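Local coordinates for DUF327 domain-containing protein (Thermotoga maritima MSB8, PDB 2P61) that is of unknown function, its modelled chain being mostly helical and built from four helices, at residues V113-K127 and L138-L152. Numbering follows the deposited sequence. Where two conformers were deposited one is given.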
ATOM      1  N   VAL A 113       1.369  -9.753  -6.325  1.00 65.49           N
ATOM      2  CA  VAL A 113       2.047  -8.560  -5.886  1.00 66.62           C
ATOM      3  C   VAL A 113       1.883  -8.358  -4.380  1.00 68.91           C
ATOM      4  O   VAL A 113       2.859  -8.085  -3.667  1.00 70.57           O
ATOM      5  CB  VAL A 113       1.602  -7.353  -6.640  1.00 66.81           C
ATOM      6  CG1 VAL A 113       1.971  -6.144  -5.843  1.00 66.37           C
ATOM      7  CG2 VAL A 113       2.208  -7.353  -8.091  1.00 61.69           C
ATOM      8  N   VAL A 114       0.656  -8.523  -3.878  1.00 69.63           N
ATOM      9  CA  VAL A 114       0.434  -8.656  -2.453  1.00 68.83           C
ATOM     10  C   VAL A 114       1.390  -9.679  -1.834  1.00 70.00           C
ATOM     11  O   VAL A 114       2.091  -9.357  -0.911  1.00 71.64           O
ATOM     12  CB  VAL A 114      -1.050  -8.996  -2.195  1.00 69.68           C
ATOM     13  CG1 VAL A 114      -1.298  -9.442  -0.721  1.00 67.11           C
ATOM     14  CG2 VAL A 114      -1.955  -7.807  -2.653  1.00 66.40           C
ATOM     15  N   GLU A 115       1.461 -10.901  -2.321  1.00 70.80           N
ATOM     16  CA  GLU A 115       2.513 -11.815  -1.855  1.00 73.79           C
ATOM     17  C   GLU A 115       3.910 -11.140  -1.819  1.00 72.42           C
ATOM     18  O   GLU A 115       4.638 -11.313  -0.850  1.00 72.18           O
ATOM     19  CB  GLU A 115       2.587 -13.060  -2.743  1.00 73.51           C
ATOM     20  CG  GLU A 115       2.284 -14.403  -2.098  1.00 79.04           C
ATOM     21  CD  GLU A 115       2.856 -15.653  -2.938  1.00 80.74           C
ATOM     22  OE1 GLU A 115       3.994 -15.581  -3.501  1.00 83.19           O
ATOM     23  OE2 GLU A 115       2.140 -16.713  -3.008  1.00 90.14           O
ATOM     24  N   GLU A 116       4.280 -10.370  -2.862  1.00 70.96           N
ATOM     25  CA  GLU A 116       5.577  -9.685  -2.857  1.00 69.44           C
ATOM     26  C   GLU A 116       5.711  -8.604  -1.796  1.00 68.09           C
ATOM     27  O   GLU A 116       6.771  -8.468  -1.186  1.00 69.01           O
ATOM     28  CB  GLU A 116       5.859  -9.054  -4.195  1.00 69.65           C
ATOM     29  CG  GLU A 116       7.187  -9.439  -4.752  1.00 73.49           C
ATOM     30  CD  GLU A 116       7.609  -8.651  -6.014  1.00 80.35           C
ATOM     31  OE1 GLU A 116       8.803  -8.183  -5.979  1.00 81.21           O
ATOM     32  OE2 GLU A 116       6.779  -8.513  -7.006  1.00 78.49           O
ATOM     33  N   VAL A 117       4.656  -7.818  -1.601  1.00 66.46           N
ATOM     34  CA  VAL A 117       4.658  -6.701  -0.675  1.00 65.09           C
ATOM     35  C   VAL A 117       4.896  -7.236   0.715  1.00 66.83           C
ATOM     36  O   VAL A 117       5.734  -6.708   1.455  1.00 67.07           O
ATOM     37  CB  VAL A 117       3.299  -6.038  -0.678  1.00 64.07           C
ATOM     38  CG1 VAL A 117       3.045  -5.275   0.616  1.00 62.70           C
ATOM     39  CG2 VAL A 117       3.170  -5.144  -1.831  1.00 62.06           C
ATOM     40  N   ASN A 118       4.139  -8.290   1.083  1.00 67.35           N
ATOM     41  CA  ASN A 118       4.244  -8.854   2.399  1.00 66.08           C
ATOM     42  C   ASN A 118       5.628  -9.436   2.554  1.00 65.76           C
ATOM     43  O   ASN A 118       6.214  -9.277   3.589  1.00 67.53           O
ATOM     44  CB  ASN A 118       3.129  -9.882   2.682  1.00 66.94           C
ATOM     45  CG  ASN A 118       1.687  -9.287   2.589  1.00 67.29           C
ATOM     46  OD1 ASN A 118       1.378  -8.239   3.128  1.00 66.78           O
ATOM     47  ND2 ASN A 118       0.805 -10.009   1.905  1.00 72.08           N
ATOM     48  N   GLU A 119       6.226 -10.067   1.558  1.00 65.97           N
ATOM     49  CA  GLU A 119       7.600 -10.556   1.799  1.00 66.77           C
ATOM     50  C   GLU A 119       8.511  -9.393   2.167  1.00 65.89           C
ATOM     51  O   GLU A 119       9.387  -9.548   3.002  1.00 65.25           O
ATOM     52  CB  GLU A 119       8.209 -11.258   0.598  1.00 67.37           C
ATOM     53  CG  GLU A 119       7.995 -12.742   0.524  1.00 77.44           C
ATOM     54  CD  GLU A 119       9.100 -13.576   1.255  1.00 87.46           C
ATOM     55  OE1 GLU A 119      10.262 -13.712   0.700  1.00 88.64           O
ATOM     56  OE2 GLU A 119       8.761 -14.105   2.369  1.00 85.74           O
ATOM     57  N   LYS A 120       8.314  -8.235   1.524  1.00 64.96           N
ATOM     58  CA  LYS A 120       9.282  -7.166   1.627  1.00 65.21           C
ATOM     59  C   LYS A 120       9.051  -6.488   2.939  1.00 64.36           C
ATOM     60  O   LYS A 120       9.993  -6.167   3.646  1.00 64.33           O
ATOM     61  CB  LYS A 120       9.160  -6.159   0.475  1.00 66.37           C
ATOM     62  CG  LYS A 120       9.073  -6.791  -0.855  1.00 67.87           C
ATOM     63  CD  LYS A 120      10.408  -6.771  -1.456  1.00 76.30           C
ATOM     64  CE  LYS A 120      11.133  -8.143  -1.485  1.00 80.80           C
ATOM     65  NZ  LYS A 120      12.388  -7.927  -2.350  1.00 82.57           N
ATOM     66  N   LEU A 121       7.789  -6.282   3.267  1.00 64.15           N
ATOM     67  CA  LEU A 121       7.404  -5.936   4.628  1.00 62.95           C
ATOM     68  C   LEU A 121       7.992  -6.882   5.618  1.00 63.13           C
ATOM     69  O   LEU A 121       8.397  -6.406   6.662  1.00 64.77           O
ATOM     70  CB  LEU A 121       5.915  -5.854   4.796  1.00 62.71           C
ATOM     71  CG  LEU A 121       5.186  -4.638   4.188  1.00 60.59           C
ATOM     72  CD1 LEU A 121       3.722  -4.702   4.584  1.00 52.43           C
ATOM     73  CD2 LEU A 121       5.793  -3.405   4.778  1.00 58.47           C
ATOM     74  N   MET A 122       8.132  -8.185   5.349  1.00 62.57           N
ATOM     75  CA  MET A 122       8.756  -9.027   6.373  0.50 62.81           C
ATOM     76  C   MET A 122      10.305  -8.938   6.358  1.00 64.25           C
ATOM     77  O   MET A 122      10.949  -8.989   7.415  1.00 64.82           O
ATOM     78  CB  MET A 122       8.208 -10.459   6.350  0.50 62.72           C
ATOM     79  CG  MET A 122       8.845 -11.510   7.350  0.50 61.64           C
ATOM     80  SD  MET A 122       8.732 -11.209   9.139  0.50 54.13           S
ATOM     81  CE  MET A 122       6.968 -10.978   9.195  0.50 52.75           C
ATOM     82  N   ASP A 123      10.927  -8.764   5.185  1.00 64.47           N
ATOM     83  CA  ASP A 123      12.326  -8.451   5.119  1.00 63.98           C
ATOM     84  C   ASP A 123      12.572  -7.157   5.871  1.00 63.51           C
ATOM     85  O   ASP A 123      13.429  -7.116   6.703  1.00 64.29           O
ATOM     86  CB  ASP A 123      12.823  -8.360   3.668  1.00 64.38           C
ATOM     87  CG  ASP A 123      12.701  -9.686   2.924  1.00 68.08           C
ATOM     88  OD1 ASP A 123      12.483 -10.724   3.592  1.00 71.93           O
ATOM     89  OD2 ASP A 123      12.830  -9.724   1.670  1.00 72.97           O
ATOM     90  N   LEU A 124      11.833  -6.103   5.598  1.00 63.45           N
ATOM     91  CA  LEU A 124      12.060  -4.823   6.255  1.00 65.13           C
ATOM     92  C   LEU A 124      12.049  -4.954   7.801  1.00 66.13           C
ATOM     93  O   LEU A 124      13.079  -4.756   8.444  1.00 66.17           O
ATOM     94  CB  LEU A 124      10.983  -3.854   5.760  1.00 65.80           C
ATOM     95  CG  LEU A 124      10.620  -2.445   6.220  1.00 68.20           C
ATOM     96  CD1 LEU A 124      11.697  -1.817   6.967  1.00 73.98           C
ATOM     97  CD2 LEU A 124      10.444  -1.680   4.985  1.00 70.67           C
ATOM     98  N   THR A 125      10.892  -5.308   8.382  1.00 66.33           N
ATOM     99  CA  THR A 125      10.750  -5.630   9.808  1.00 65.83           C
ATOM    100  C   THR A 125      11.927  -6.425  10.356  1.00 66.57           C
ATOM    101  O   THR A 125      12.507  -6.098  11.394  1.00 66.81           O
ATOM    102  CB  THR A 125       9.470  -6.481  10.039  1.00 65.14           C
ATOM    103  OG1 THR A 125       8.341  -5.830   9.429  1.00 67.76           O
ATOM    104  CG2 THR A 125       9.174  -6.641  11.500  1.00 58.96           C
ATOM    105  N   GLU A 126      12.271  -7.505   9.691  1.00 67.21           N
ATOM    106  CA  GLU A 126      13.277  -8.392  10.267  1.00 69.69           C
ATOM    107  C   GLU A 126      14.579  -7.612  10.504  1.00 69.50           C
ATOM    108  O   GLU A 126      15.389  -7.973  11.328  1.00 69.96           O
ATOM    109  CB  GLU A 126      13.520  -9.568   9.338  1.00 68.22           C
ATOM    110  CG  GLU A 126      14.242 -10.711   9.897  1.00 70.61           C
ATOM    111  CD  GLU A 126      14.453 -11.839   8.852  1.00 73.66           C
ATOM    112  OE1 GLU A 126      15.440 -11.775   8.057  1.00 79.52           O
ATOM    113  OE2 GLU A 126      13.631 -12.795   8.835  1.00 78.55           O
ATOM    114  N   LYS A 127      14.756  -6.511   9.801  1.00 70.25           N
ATOM    115  CA  LYS A 127      16.074  -5.903   9.662  1.00 70.09           C
ATOM    116  C   LYS A 127      16.139  -4.689  10.585  1.00 69.23           C
ATOM    117  O   LYS A 127      17.157  -4.405  11.193  1.00 70.67           O
ATOM    118  CB  LYS A 127      16.277  -5.557   8.187  1.00 70.44           C
ATOM    119  CG  LYS A 127      17.606  -5.902   7.692  1.00 72.79           C
ATOM    120  CD  LYS A 127      17.617  -6.371   6.258  1.00 78.77           C
ATOM    121  CE  LYS A 127      19.072  -6.945   5.911  1.00 84.01           C
ATOM    122  NZ  LYS A 127      20.236  -6.178   6.619  1.00 81.30           N
ATOM    123  N   LEU A 138      17.058   1.458   3.909  1.00 57.83           N
ATOM    124  CA  LEU A 138      15.663   1.740   4.129  1.00 58.01           C
ATOM    125  C   LEU A 138      14.945   2.657   3.143  1.00 59.67           C
ATOM    126  O   LEU A 138      13.825   2.360   2.822  1.00 62.71           O
ATOM    127  CB  LEU A 138      15.439   2.242   5.555  1.00 57.55           C
ATOM    128  CG  LEU A 138      14.027   2.545   6.036  1.00 59.10           C
ATOM    129  CD1 LEU A 138      13.115   1.335   6.003  1.00 55.23           C
ATOM    130  CD2 LEU A 138      14.137   3.094   7.465  1.00 54.87           C
ATOM    131  N   ALA A 139      15.537   3.771   2.666  1.00 60.22           N
ATOM    132  CA  ALA A 139      14.910   4.619   1.710  1.00 57.70           C
ATOM    133  C   ALA A 139      14.588   3.707   0.560  1.00 60.16           C
ATOM    134  O   ALA A 139      13.433   3.685   0.142  1.00 61.88           O
ATOM    135  CB  ALA A 139      15.803   5.679   1.306  1.00 57.05           C
ATOM    136  N   ALA A 140      15.542   2.872   0.092  1.00 60.92           N
ATOM    137  CA  ALA A 140      15.340   2.075  -1.152  1.00 60.77           C
ATOM    138  C   ALA A 140      14.362   0.913  -1.011  1.00 62.07           C
ATOM    139  O   ALA A 140      13.698   0.575  -1.967  1.00 63.17           O
ATOM    140  CB  ALA A 140      16.613   1.541  -1.690  1.00 57.92           C
ATOM    141  N   ARG A 141      14.349   0.246   0.141  1.00 62.80           N
ATOM    142  CA  ARG A 141      13.291  -0.719   0.502  1.00 62.29           C
ATOM    143  C   ARG A 141      11.935  -0.066   0.403  1.00 63.36           C
ATOM    144  O   ARG A 141      10.997  -0.710  -0.028  1.00 63.68           O
ATOM    145  CB  ARG A 141      13.475  -1.177   1.936  1.00 61.35           C
ATOM    146  CG  ARG A 141      14.603  -2.122   2.017  1.00 59.73           C
ATOM    147  CD  ARG A 141      14.647  -2.799   3.335  1.00 64.88           C
ATOM    148  NE  ARG A 141      15.818  -3.659   3.356  1.00 64.34           N
ATOM    149  CZ  ARG A 141      15.798  -4.903   2.937  1.00 61.91           C
ATOM    150  NH1 ARG A 141      14.652  -5.467   2.546  1.00 59.06           N
ATOM    151  NH2 ARG A 141      16.919  -5.578   2.953  1.00 64.40           N
ATOM    152  N   ILE A 142      11.833   1.218   0.748  1.00 62.76           N
ATOM    153  CA  ILE A 142      10.554   1.869   0.600  1.00 63.04           C
ATOM    154  C   ILE A 142      10.177   2.379  -0.842  1.00 64.42           C
ATOM    155  O   ILE A 142       9.016   2.314  -1.238  1.00 66.17           O
ATOM    156  CB  ILE A 142      10.421   2.921   1.688  1.00 62.68           C
ATOM    157  CG1 ILE A 142      10.253   2.207   3.050  1.00 61.03           C
ATOM    158  CG2 ILE A 142       9.288   3.861   1.427  1.00 60.24           C
ATOM    159  CD1 ILE A 142      10.580   3.174   4.157  1.00 62.28           C
ATOM    160  N   GLU A 143      11.125   2.850  -1.655  1.00 64.04           N
ATOM    161  CA  GLU A 143      10.778   3.172  -2.996  1.00 62.72           C
ATOM    162  C   GLU A 143      10.248   1.912  -3.655  1.00 63.13           C
ATOM    163  O   GLU A 143       9.229   1.920  -4.377  1.00 64.41           O
ATOM    164  CB  GLU A 143      11.993   3.760  -3.718  1.00 63.56           C
ATOM    165  CG  GLU A 143      12.103   5.231  -3.332  1.00 65.08           C
ATOM    166  CD  GLU A 143      13.459   5.840  -3.462  1.00 67.99           C
ATOM    167  OE1 GLU A 143      14.428   5.037  -3.736  1.00 63.87           O
ATOM    168  OE2 GLU A 143      13.498   7.134  -3.299  1.00 65.74           O
ATOM    169  N   GLU A 144      10.900   0.804  -3.376  1.00 61.52           N
ATOM    170  CA  GLU A 144      10.521  -0.430  -3.982  1.00 63.13           C
ATOM    171  C   GLU A 144       9.128  -0.885  -3.548  1.00 63.28           C
ATOM    172  O   GLU A 144       8.353  -1.237  -4.417  1.00 65.87           O
ATOM    173  CB  GLU A 144      11.622  -1.491  -3.787  1.00 62.33           C
ATOM    174  CG  GLU A 144      11.149  -2.938  -3.698  1.00 66.45           C
ATOM    175  CD  GLU A 144      12.334  -3.982  -3.726  1.00 68.44           C
ATOM    176  OE1 GLU A 144      13.055  -4.192  -2.665  1.00 68.41           O
ATOM    177  OE2 GLU A 144      12.477  -4.615  -4.821  1.00 72.50           O
ATOM    178  N   ILE A 145       8.771  -0.869  -2.254  1.00 61.81           N
ATOM    179  CA  ILE A 145       7.418  -1.238  -1.837  1.00 59.83           C
ATOM    180  C   ILE A 145       6.333  -0.240  -2.356  1.00 61.01           C
ATOM    181  O   ILE A 145       5.249  -0.669  -2.924  1.00 61.29           O
ATOM    182  CB  ILE A 145       7.306  -1.448  -0.291  1.00 60.37           C
ATOM    183  CG1 ILE A 145       8.043  -2.689   0.204  1.00 52.89           C
ATOM    184  CG2 ILE A 145       5.836  -1.481   0.203  1.00 61.43           C
ATOM    185  CD1 ILE A 145       8.527  -2.386   1.600  1.00 51.83           C
ATOM    186  N   ASN A 146       6.597   1.076  -2.219  1.00 60.51           N
ATOM    187  CA  ASN A 146       5.772   2.047  -2.966  1.00 59.48           C
ATOM    188  C   ASN A 146       5.652   1.677  -4.461  1.00 60.27           C
ATOM    189  O   ASN A 146       4.600   1.803  -5.058  1.00 61.57           O
ATOM    190  CB  ASN A 146       6.360   3.391  -2.824  1.00 58.33           C
ATOM    191  CG  ASN A 146       6.398   3.842  -1.374  1.00 59.06           C
ATOM    192  OD1 ASN A 146       6.099   3.027  -0.435  1.00 58.78           O
ATOM    193  ND2 ASN A 146       6.805   5.117  -1.145  1.00 57.44           N
ATOM    194  N   GLY A 147       6.744   1.208  -5.077  1.00 61.22           N
ATOM    195  CA  GLY A 147       6.741   1.059  -6.517  1.00 59.93           C
ATOM    196  C   GLY A 147       5.614   0.127  -6.735  1.00 59.34           C
ATOM    197  O   GLY A 147       4.780   0.387  -7.547  1.00 60.72           O
ATOM    198  N   LEU A 148       5.555  -0.911  -5.914  1.00 58.97           N
ATOM    199  CA  LEU A 148       4.599  -2.015  -6.087  1.00 60.80           C
ATOM    200  C   LEU A 148       3.169  -1.642  -5.724  1.00 61.83           C
ATOM    201  O   LEU A 148       2.208  -2.220  -6.235  1.00 62.32           O
ATOM    202  CB  LEU A 148       4.980  -3.234  -5.233  1.00 60.55           C
ATOM    203  CG  LEU A 148       6.353  -3.893  -5.469  1.00 56.71           C
ATOM    204  CD1 LEU A 148       6.557  -4.918  -4.344  1.00 53.79           C
ATOM    205  CD2 LEU A 148       6.354  -4.520  -6.785  1.00 45.92           C
ATOM    206  N   ILE A 149       3.034  -0.676  -4.832  1.00 62.67           N
ATOM    207  CA  ILE A 149       1.729  -0.291  -4.465  1.00 62.96           C
ATOM    208  C   ILE A 149       1.160   0.512  -5.567  1.00 65.00           C
ATOM    209  O   ILE A 149       0.015   0.296  -5.889  1.00 68.47           O
ATOM    210  CB  ILE A 149       1.676   0.360  -3.073  1.00 63.89           C
ATOM    211  CG1 ILE A 149       1.683  -0.781  -2.047  1.00 61.27           C
ATOM    212  CG2 ILE A 149       0.458   1.361  -2.942  1.00 58.80           C
ATOM    213  CD1 ILE A 149       2.421  -0.359  -0.840  1.00 69.18           C
ATOM    214  N   LEU A 150       1.953   1.379  -6.183  1.00 65.77           N
ATOM    215  CA  LEU A 150       1.541   2.164  -7.360  1.00 66.13           C
ATOM    216  C   LEU A 150       1.283   1.329  -8.633  1.00 67.88           C
ATOM    217  O   LEU A 150       0.431   1.687  -9.434  1.00 68.78           O
ATOM    218  CB  LEU A 150       2.541   3.303  -7.645  1.00 63.84           C
ATOM    219  CG  LEU A 150       2.686   4.427  -6.620  1.00 61.24           C
ATOM    220  CD1 LEU A 150       3.944   5.150  -6.894  1.00 56.96           C
ATOM    221  CD2 LEU A 150       1.474   5.438  -6.585  1.00 61.14           C
ATOM    222  N   ASN A 151       1.995   0.235  -8.871  1.00 69.82           N
ATOM    223  CA  ASN A 151       1.484  -0.680  -9.931  1.00 73.15           C
ATOM    224  C   ASN A 151       0.052  -1.071  -9.637  1.00 73.75           C
ATOM    225  O   ASN A 151      -0.822  -0.788 -10.448  1.00 76.07           O
ATOM    226  CB  ASN A 151       2.281  -1.971 -10.057  1.00 73.99           C
ATOM    227  CG  ASN A 151       3.739  -1.719 -10.399  1.00 78.15           C
ATOM    228  OD1 ASN A 151       4.594  -2.554 -10.091  1.00 83.71           O
ATOM    229  ND2 ASN A 151       4.039  -0.591 -11.060  1.00 79.41           N
ATOM    230  N   LEU A 152      -0.161  -1.679  -8.465  1.00 73.22           N
ATOM    231  CA  LEU A 152      -1.478  -2.043  -7.927  1.00 73.51           C
ATOM    232  C   LEU A 152      -2.495  -0.952  -8.089  1.00 73.06           C
ATOM    233  O   LEU A 152      -3.583  -1.194  -8.499  1.00 74.46           O
ATOM    234  CB  LEU A 152      -1.377  -2.407  -6.424  1.00 74.04           C
ATOM    235  CG  LEU A 152      -0.885  -3.847  -6.205  1.00 71.81           C
ATOM    236  CD1 LEU A 152      -0.770  -4.269  -4.780  1.00 70.13           C
ATOM    237  CD2 LEU A 152      -1.781  -4.752  -6.957  1.00 69.50           C
TER
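L121, whose CD2 touches I145 CD1 across the interface, has its carbonyl O gripped twice from within its own helix: T125 OG1 donates to L121 O at 2.8 Å, tilted 23° from the carbonyl plane, and T125 N reaches the same oxygen from the opposite face. T125 OG1 is also hydrogen-bonded to K80 of helix 73-95. No hydrogen bond crosses between 113-127 and 138-152, so side-chain packing carries the contact. L124 is the knob, set among L138, R141, I142 and I145: with CG anti to the backbone N (chi1 172°), the side chain heads into this hole. L124 CD1 lies 3.6 Å from L138 CD1, and L124 CD2 is 4.0 Å from I145 CD1. This is an antiparallel helical hairpin, the segment axes 10.1 Å apart at closest approach and 161° between their directions; helices 37-69 and 73-95 cover its inner side, with I142 on L67 and V68 and I145 on Y79 and I83. At the start of 113-127, V113 CG1 lies against L152 CD1 at 3.5 Å, the two side chains running antiparallel past one another. K120 works at two levels: CB lies 3.7 Å from I145 CG1, while NZ stands 3.8 Å from E144 OE1, a long salt bridge. Cutting K120 back to an alanine would probably leave the E144 carboxylate without this distant positive partner. Near the connection, K127 CD comes obliquely to within 3.5 Å of R141 NH2, while K127 NZ forms a salt bridge with E132 and R141 NE hydrogen-bonds to I136 O.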